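Local coordinates for aeromonas extracellular serine protease (Aeromonas sobria, PDB 3WQB), which cleaves peptide bonds after paired basic residues, one of them Lys, as a calcium-binding secreted serine protease of the furin subfamily and a probable virulence factor, at residues Asp44-Gly50 with Thr288-Val294; Val477-Asp482 with Lys584-Leu590. The protein carries 1 engineered substitution. All blocks are in the same frame, centred on the assembly; numbering follows the deposited sequence.

Contact 1: Asp44-Gly50 with Thr288-Val294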
ATOM      1  N   ASP A  44     -19.720 -13.097 -15.011  1.00 13.04           N
ATOM      2  CA  ASP A  44     -20.125 -11.824 -14.432  1.00 12.73           C
ATOM      3  C   ASP A  44     -19.868 -11.659 -12.931  1.00 12.34           C
ATOM      4  O   ASP A  44     -20.027 -10.557 -12.408  1.00 12.68           O
ATOM      5  CB  ASP A  44     -21.581 -11.466 -14.810  1.00 13.10           C
ATOM      6  CG  ASP A  44     -22.615 -12.469 -14.292  1.00 14.57           C
ATOM      7  OD1 ASP A  44     -22.310 -13.249 -13.362  1.00 15.23           O
ATOM      8  OD2 ASP A  44     -23.752 -12.446 -14.830  1.00 16.53           O
ATOM      9  N   GLY A  45     -19.446 -12.723 -12.243  1.00 12.09           N
ATOM     10  CA  GLY A  45     -19.294 -12.647 -10.778  1.00 12.17           C
ATOM     11  C   GLY A  45     -20.565 -12.216 -10.050  1.00 12.08           C
ATOM     12  O   GLY A  45     -20.500 -11.620  -8.966  1.00 12.59           O
ATOM     13  N   PHE A  46     -21.719 -12.532 -10.653  1.00 12.39           N
ATOM     14  CA  PHE A  46     -23.058 -12.153 -10.159  1.00 12.39           C
ATOM     15  C   PHE A  46     -23.411 -10.675 -10.352  1.00 12.55           C
ATOM     16  O   PHE A  46     -24.458 -10.207  -9.892  1.00 13.44           O
ATOM     17  CB  PHE A  46     -23.306 -12.605  -8.714  1.00 12.32           C
ATOM     18  CG  PHE A  46     -23.081 -14.075  -8.485  1.00 12.14           C
ATOM     19  CD1 PHE A  46     -23.977 -15.023  -8.986  1.00 12.75           C
ATOM     20  CD2 PHE A  46     -21.982 -14.515  -7.746  1.00 11.82           C
ATOM     21  CE1 PHE A  46     -23.779 -16.381  -8.751  1.00 13.33           C
ATOM     22  CE2 PHE A  46     -21.773 -15.877  -7.508  1.00 13.21           C
ATOM     23  CZ  PHE A  46     -22.677 -16.817  -8.016  1.00 12.06           C
ATOM     24  N   SER A  47     -22.542  -9.947 -11.049  1.00 12.90           N
ATOM     25  CA  SER A  47     -22.822  -8.575 -11.448  1.00 13.43           C
ATOM     26  C   SER A  47     -23.560  -8.573 -12.784  1.00 14.00           C
ATOM     27  O   SER A  47     -23.824  -9.633 -13.357  1.00 13.86           O
ATOM     28  CB  SER A  47     -21.523  -7.772 -11.554  1.00 13.34           C
ATOM     29  OG  SER A  47     -20.900  -7.959 -12.813  1.00 13.20           O
ATOM     30  N   ALA A  48     -23.863  -7.379 -13.287  1.00 14.55           N
ATOM     31  CA  ALA A  48     -24.670  -7.240 -14.501  1.00 15.41           C
ATOM     32  C   ALA A  48     -23.965  -7.709 -15.776  1.00 15.82           C
ATOM     33  O   ALA A  48     -24.625  -8.079 -16.744  1.00 17.30           O
ATOM     34  CB  ALA A  48     -25.164  -5.812 -14.654  1.00 15.66           C
ATOM     35  N   ARG A  49     -22.630  -7.705 -15.786  1.00 16.19           N
ATOM     36  CA  ARG A  49     -21.902  -8.168 -16.974  1.00 16.23           C
ATOM     37  C   ARG A  49     -20.545  -8.762 -16.630  1.00 15.87           C
ATOM     38  O   ARG A  49     -19.998  -8.497 -15.563  1.00 16.28           O
ATOM     39  CB  ARG A  49     -21.747  -7.051 -18.023  1.00 16.87           C
ATOM     40  CG  ARG A  49     -20.670  -6.011 -17.712  1.00 17.31           C
ATOM     41  CD  ARG A  49     -20.219  -5.315 -18.995  1.00 18.45           C
ATOM     42  NE  ARG A  49     -19.264  -4.234 -18.741  1.00 18.52           N
ATOM     43  CZ  ARG A  49     -17.943  -4.391 -18.645  1.00 19.35           C
ATOM     44  NH1 ARG A  49     -17.386  -5.589 -18.774  1.00 19.89           N
ATOM     45  NH2 ARG A  49     -17.170  -3.342 -18.407  1.00 19.05           N
ATOM     46  N   GLY A  50     -20.029  -9.574 -17.545  1.00 15.47           N
ATOM     47  CA  GLY A  50     -18.696 -10.144 -17.420  1.00 15.36           C
ATOM     48  C   GLY A  50     -17.638  -9.266 -18.069  1.00 14.93           C
ATOM     49  O   GLY A  50     -17.942  -8.296 -18.763  1.00 15.13           O
ATOM     50  N   THR A 288     -21.616  -4.696  -9.014  1.00 13.27           N
ATOM     51  CA  THR A 288     -22.983  -4.263  -9.275  1.00 13.94           C
ATOM     52  C   THR A 288     -23.176  -4.299 -10.787  1.00 14.05           C
ATOM     53  O   THR A 288     -23.786  -5.221 -11.320  1.00 14.01           O
ATOM     54  CB  THR A 288     -23.224  -2.851  -8.699  1.00 14.18           C
ATOM     55  OG1 THR A 288     -22.136  -2.003  -9.087  1.00 14.99           O
ATOM     56  CG2 THR A 288     -23.279  -2.897  -7.172  1.00 15.56           C
ATOM     57  N   ASP A 289     -22.610  -3.321 -11.482  1.00 14.77           N
ATOM     58  CA  ASP A 289     -22.656  -3.273 -12.937  1.00 15.43           C
ATOM     59  C   ASP A 289     -21.614  -4.174 -13.599  1.00 14.55           C
ATOM     60  O   ASP A 289     -21.812  -4.666 -14.708  1.00 14.82           O
ATOM     61  CB  ASP A 289     -22.481  -1.834 -13.413  1.00 16.73           C
ATOM     62  CG  ASP A 289     -23.571  -0.911 -12.898  1.00 20.23           C
ATOM     63  OD1 ASP A 289     -24.760  -1.260 -13.035  1.00 24.16           O
ATOM     64  OD2 ASP A 289     -23.236   0.159 -12.349  1.00 25.41           O
ATOM     65  N   THR A 290     -20.495  -4.388 -12.908  1.00 13.67           N
ATOM     66  CA  THR A 290     -19.350  -5.135 -13.447  1.00 13.11           C
ATOM     67  C   THR A 290     -18.706  -5.946 -12.301  1.00 12.27           C
ATOM     68  O   THR A 290     -19.002  -5.689 -11.132  1.00 12.51           O
ATOM     69  CB  THR A 290     -18.310  -4.184 -14.069  1.00 13.05           C
ATOM     70  OG1 THR A 290     -17.950  -3.205 -13.095  1.00 14.37           O
ATOM     71  CG2 THR A 290     -18.870  -3.478 -15.329  1.00 13.24           C
ATOM     72  N   PRO A 291     -17.841  -6.933 -12.623  1.00 11.80           N
ATOM     73  CA  PRO A 291     -17.425  -7.896 -11.594  1.00 11.50           C
ATOM     74  C   PRO A 291     -16.563  -7.315 -10.476  1.00 10.93           C
ATOM     75  O   PRO A 291     -15.703  -6.450 -10.705  1.00 10.78           O
ATOM     76  CB  PRO A 291     -16.621  -8.941 -12.386  1.00 12.09           C
ATOM     77  CG  PRO A 291     -17.152  -8.830 -13.766  1.00 11.50           C
ATOM     78  CD  PRO A 291     -17.397  -7.363 -13.959  1.00 12.23           C
ATOM     79  N   ALA A 292     -16.807  -7.811  -9.270  1.00 10.88           N
ATOM     80  CA  ALA A 292     -15.875  -7.632  -8.160  1.00 10.36           C
ATOM     81  C   ALA A 292     -15.471  -9.014  -7.628  1.00 10.62           C
ATOM     82  O   ALA A 292     -15.535  -9.996  -8.376  1.00 10.86           O
ATOM     83  CB  ALA A 292     -16.460  -6.725  -7.077  1.00 11.06           C
ATOM     84  N   MET A 293     -15.074  -9.107  -6.360  1.00 10.81           N
ATOM     85  CA  MET A 293     -14.452 -10.324  -5.841  1.00 10.65           C
ATOM     86  C   MET A 293     -15.449 -11.129  -5.013  1.00 10.90           C
ATOM     87  O   MET A 293     -15.856 -10.707  -3.921  1.00 12.25           O
ATOM     88  CB  MET A 293     -13.227  -9.977  -4.991  1.00 10.95           C
ATOM     89  CG  MET A 293     -12.229  -9.016  -5.637  1.00 10.29           C
ATOM     90  SD  MET A 293     -11.291  -9.692  -7.025  1.00 11.12           S
ATOM     91  CE  MET A 293     -10.091 -10.648  -6.121  1.00 10.54           C
ATOM     92  N   VAL A 294     -15.831 -12.293  -5.532  1.00 10.68           N
ATOM     93  CA  VAL A 294     -16.673 -13.220  -4.780  1.00 10.34           C
ATOM     94  C   VAL A 294     -15.820 -13.908  -3.719  1.00 10.23           C
ATOM     95  O   VAL A 294     -14.788 -14.514  -4.023  1.00 10.67           O
ATOM     96  CB  VAL A 294     -17.358 -14.246  -5.705  1.00 10.17           C
ATOM     97  CG1 VAL A 294     -18.075 -15.321  -4.883  1.00 11.51           C
ATOM     98  CG2 VAL A 294     -18.325 -13.519  -6.643  1.00 11.37           C
TER
HETATM   99  O   HOH W   1     -18.934  -9.385  -8.446  1.00 13.35           O

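Contact 2: Val477-Asp482 with Lys584-Leu590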
ATOM      1  N   VAL A 477      14.282   7.842  -2.745  1.00 12.02           N
ATOM      2  CA  VAL A 477      14.680   9.242  -2.773  1.00 13.21           C
ATOM      3  C   VAL A 477      13.949   9.966  -1.648  1.00 13.12           C
ATOM      4  O   VAL A 477      12.759   9.723  -1.411  1.00 14.85           O
ATOM      5  CB  VAL A 477      14.344   9.882  -4.154  1.00 13.99           C
ATOM      6  CG1 VAL A 477      14.383  11.388  -4.127  1.00 16.05           C
ATOM      7  CG2 VAL A 477      15.288   9.377  -5.224  1.00 14.03           C
ATOM      8  N   MET A 478      14.659  10.840  -0.940  1.00 12.62           N
ATOM      9  CA  MET A 478      14.001  11.797  -0.049  1.00 13.23           C
ATOM     10  C   MET A 478      14.188  13.173  -0.646  1.00 12.84           C
ATOM     11  O   MET A 478      15.254  13.465  -1.188  1.00 13.06           O
ATOM     12  CB  MET A 478      14.582  11.744   1.361  1.00 13.62           C
ATOM     13  CG  MET A 478      14.215  10.470   2.095  1.00 15.19           C
ATOM     14  SD  MET A 478      14.801  10.484   3.792  1.00 19.35           S
ATOM     15  CE  MET A 478      16.583  10.491   3.582  1.00 19.78           C
ATOM     16  N   VAL A 479      13.144  13.998  -0.584  1.00 12.18           N
ATOM     17  CA  VAL A 479      13.196  15.361  -1.147  1.00 12.28           C
ATOM     18  C   VAL A 479      12.761  16.392  -0.113  1.00 12.02           C
ATOM     19  O   VAL A 479      11.788  16.185   0.627  1.00 12.12           O
ATOM     20  CB  VAL A 479      12.331  15.509  -2.439  1.00 12.40           C
ATOM     21  CG1 VAL A 479      12.399  16.947  -2.977  1.00 13.79           C
ATOM     22  CG2 VAL A 479      12.795  14.549  -3.511  1.00 14.02           C
ATOM     23  N   SER A 480      13.507  17.494  -0.070  1.00 12.03           N
ATOM     24  CA  SER A 480      13.133  18.665   0.714  1.00 12.64           C
ATOM     25  C   SER A 480      13.124  19.871  -0.208  1.00 12.77           C
ATOM     26  O   SER A 480      14.076  20.100  -0.952  1.00 13.30           O
ATOM     27  CB  SER A 480      14.106  18.883   1.874  1.00 13.20           C
ATOM     28  OG  SER A 480      14.036  17.780   2.762  1.00 14.62           O
ATOM     29  N   LEU A 481      12.023  20.618  -0.176  1.00 12.76           N
ATOM     30  CA  LEU A 481      11.867  21.811  -1.001  1.00 13.07           C
ATOM     31  C   LEU A 481      10.805  22.717  -0.398  1.00 13.43           C
ATOM     32  O   LEU A 481       9.966  22.272   0.390  1.00 13.57           O
ATOM     33  CB  LEU A 481      11.531  21.443  -2.461  1.00 13.16           C
ATOM     34  CG  LEU A 481      10.257  20.654  -2.778  1.00 12.70           C
ATOM     35  CD1 LEU A 481       9.033  21.570  -2.815  1.00 13.97           C
ATOM     36  CD2 LEU A 481      10.415  19.948  -4.115  1.00 14.28           C
ATOM     37  N   ASP A 482      10.850  23.989  -0.783  1.00 13.77           N
ATOM     38  CA  ASP A 482       9.771  24.929  -0.486  1.00 14.28           C
ATOM     39  C   ASP A 482       9.008  25.251  -1.754  1.00 14.19           C
ATOM     40  O   ASP A 482       9.611  25.509  -2.798  1.00 14.20           O
ATOM     41  CB  ASP A 482      10.322  26.233   0.088  1.00 15.08           C
ATOM     42  CG  ASP A 482      10.894  26.074   1.486  1.00 16.83           C
ATOM     43  OD1 ASP A 482      10.543  25.105   2.194  1.00 19.07           O
ATOM     44  OD2 ASP A 482      11.687  26.950   1.883  1.00 21.81           O
ATOM     45  N   LYS A 584      11.862  26.489  -4.146  1.00 16.09           N
ATOM     46  CA  LYS A 584      13.280  26.312  -3.900  1.00 16.81           C
ATOM     47  C   LYS A 584      13.538  24.855  -3.558  1.00 15.70           C
ATOM     48  O   LYS A 584      12.954  24.340  -2.614  1.00 15.98           O
ATOM     49  CB  LYS A 584      13.718  27.222  -2.742  1.00 17.91           C
ATOM     50  CG  LYS A 584      15.164  27.056  -2.289  1.00 20.51           C
ATOM     51  CD  LYS A 584      15.515  28.042  -1.182  1.00 23.17           C
ATOM     52  CE  LYS A 584      14.938  27.624   0.163  1.00 24.84           C
ATOM     53  NZ  LYS A 584      15.450  28.465   1.282  1.00 26.36           N
ATOM     54  N   LEU A 585      14.388  24.191  -4.335  1.00 15.11           N
ATOM     55  CA  LEU A 585      14.868  22.864  -3.957  1.00 14.85           C
ATOM     56  C   LEU A 585      15.927  23.031  -2.869  1.00 15.09           C
ATOM     57  O   LEU A 585      16.893  23.780  -3.042  1.00 15.94           O
ATOM     58  CB  LEU A 585      15.454  22.130  -5.167  1.00 14.66           C
ATOM     59  CG  LEU A 585      16.009  20.723  -4.938  1.00 14.53           C
ATOM     60  CD1 LEU A 585      14.942  19.753  -4.407  1.00 14.72           C
ATOM     61  CD2 LEU A 585      16.627  20.190  -6.212  1.00 15.55           C
ATOM     62  N   ILE A 586      15.727  22.341  -1.753  1.00 14.78           N
ATOM     63  CA  ILE A 586      16.617  22.439  -0.593  1.00 14.97           C
ATOM     64  C   ILE A 586      17.663  21.318  -0.600  1.00 14.76           C
ATOM     65  O   ILE A 586      18.867  21.571  -0.527  1.00 14.88           O
ATOM     66  CB  ILE A 586      15.805  22.444   0.738  1.00 15.12           C
ATOM     67  CG1 ILE A 586      14.877  23.664   0.792  1.00 16.11           C
ATOM     68  CG2 ILE A 586      16.742  22.395   1.961  1.00 15.29           C
ATOM     69  CD1 ILE A 586      13.770  23.564   1.832  1.00 16.84           C
ATOM     70  N   SER A 587      17.198  20.077  -0.694  1.00 13.98           N
ATOM     71  CA  SER A 587      18.092  18.934  -0.680  1.00 14.15           C
ATOM     72  C   SER A 587      17.354  17.735  -1.217  1.00 13.11           C
ATOM     73  O   SER A 587      16.129  17.709  -1.236  1.00 13.41           O
ATOM     74  CB  SER A 587      18.558  18.619   0.743  1.00 14.47           C
ATOM     75  OG  SER A 587      17.493  18.143   1.540  1.00 17.58           O
ATOM     76  N   TRP A 588      18.112  16.735  -1.644  1.00 12.69           N
ATOM     77  CA  TRP A 588      17.545  15.421  -1.860  1.00 12.38           C
ATOM     78  C   TRP A 588      18.575  14.383  -1.481  1.00 12.57           C
ATOM     79  O   TRP A 588      19.769  14.692  -1.396  1.00 13.14           O
ATOM     80  CB  TRP A 588      17.050  15.233  -3.296  1.00 12.72           C
ATOM     81  CG  TRP A 588      18.107  15.161  -4.354  1.00 11.82           C
ATOM     82  CD1 TRP A 588      18.959  16.157  -4.739  1.00 13.08           C
ATOM     83  CD2 TRP A 588      18.404  14.033  -5.186  1.00 11.69           C
ATOM     84  NE1 TRP A 588      19.768  15.718  -5.749  1.00 12.98           N
ATOM     85  CE2 TRP A 588      19.451  14.417  -6.047  1.00 11.78           C
ATOM     86  CE3 TRP A 588      17.900  12.726  -5.270  1.00 10.97           C
ATOM     87  CZ2 TRP A 588      19.987  13.551  -7.002  1.00 12.45           C
ATOM     88  CZ3 TRP A 588      18.428  11.868  -6.223  1.00 11.15           C
ATOM     89  CH2 TRP A 588      19.460  12.285  -7.079  1.00 12.07           C
ATOM     90  N   SER A 589      18.107  13.162  -1.242  1.00 12.60           N
ATOM     91  CA  SER A 589      18.981  12.052  -0.914  1.00 12.57           C
ATOM     92  C   SER A 589      18.588  10.843  -1.746  1.00 12.39           C
ATOM     93  O   SER A 589      17.415  10.649  -2.055  1.00 12.57           O
ATOM     94  CB  SER A 589      18.899  11.715   0.575  1.00 13.35           C
ATOM     95  OG  SER A 589      19.319  12.805   1.366  1.00 14.74           O
ATOM     96  N   LEU A 590      19.585  10.038  -2.092  1.00 12.09           N
ATOM     97  CA  LEU A 590      19.395   8.855  -2.920  1.00 11.44           C
ATOM     98  C   LEU A 590      19.913   7.615  -2.217  1.00 11.92           C
ATOM     99  O   LEU A 590      21.043   7.605  -1.717  1.00 11.84           O
ATOM    100  CB  LEU A 590      20.130   9.025  -4.264  1.00 11.80           C
ATOM    101  CG  LEU A 590      20.111   7.850  -5.240  1.00 11.87           C
ATOM    102  CD1 LEU A 590      18.689   7.533  -5.716  1.00 13.30           C
ATOM    103  CD2 LEU A 590      21.010   8.140  -6.427  1.00 14.59           C
TER

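Contact 1: Asp44-Gly50 with Thr288-Val294
Start with the turn that gives D44-G50 its shape. D44 to S47 form a type I' beta turn, closed by S47 N to D44 O at 2.9 Å, and the left-handed backbone angles of its corner fall on G45 and F46. D44 OD1 takes the amide of F46 (N to OD1, 2.9 Å), an Asx turn, and S47 OG donates to D44 O at 2.8 Å.

Direct polar bonding between the segments is sparse: A48 N donates to T288 O at 2.9 Å. A second link runs through water 1, which accepts from A292 N and donates to G45 O, each at 2.8 Å, filling the gap where the two backbones separate.

Much of the remaining contact is van der Waals packing. P291 sits against the turn, its CG 3.6 Å from D44 O and its CD 3.3 Å from R49 O. V294 CG2 meets the edge of the F46 ring (CD2, 3.9 Å) and G45 O (3.7 Å). At the exposed end, T290 CG2 lies over one face of the R49 guanidinium, 3.5 Å from NE, while that group bonds G50 O through NH1 (2.8 Å) and makes a salt bridge to D264.

R315 pairs with D44 and also bonds S47 O. V294 lies in the short strand 293-296, its side chain about 4 Å from that of T132, a calcium ligand. The chemistry implies that, in the subtilisin domain, a turn and the loop running into a short strand are joined by one direct backbone hydrogen bond, one bridging water and close packing.

Contact 2: Val477-Asp482 with Lys584-Leu590
Seven backbone hydrogen bonds tie these antiparallel strands together. M478 and S589 exchange a pair (M478 N to S589 O 3.0 Å, S589 N to M478 O 2.9 Å), and D482 and K584 do the same, both N to O distances being 2.8 Å. Between them S480 N reaches S587 O at 2.9 Å, while S480 O accepts twice, from S587 N at 3.1 Å and I586 N at 2.9 Å. That shared carbonyl marks a classic beta bulge: I586 and S587 both face S480, and the register moves by one.

D482 OD2 stays 4.1 Å from K584 NZ, beyond a salt bridge; the D482 carboxylate pairs with R529 and K526 instead.

The apolar face carries V477, V479, L481, L585, W588 and L590. V477 CG1 touches the edge of the indole at W588 CE3, and V477 CG2 meets L590 CD1, both at 3.9 Å; V479 CG1 packs on L585 CD1 at 4.0 Å. L549 of strand 545-553 touches V477, V479 and W588 from that face, and S462 takes W588 NE1. Backbone bonding thus holds the P-domain strands in register, with one step at the bulge, and the greasy face joins this sheet to the one opposite, as in a beta sandwich.

Contacts 1 and 2 share no element. The first belongs to the subtilisin domain and the second to the P-domain; their centres lie 45 Å apart on opposite sides of the chain's centre, and their nearest atoms are about 31 Å apart. Contact 1 is partly buried and reaches the surface, joining a loop to the lead-in and start of a short strand. Contact 2 is mostly buried within a sheet. Their chemistry follows: seven direct backbone bonds hold the strands of contact 2, against one direct backbone bond plus a water in contact 1. Both have polar partners outside their segments, and each lies near a calcium site without supplying its ligands.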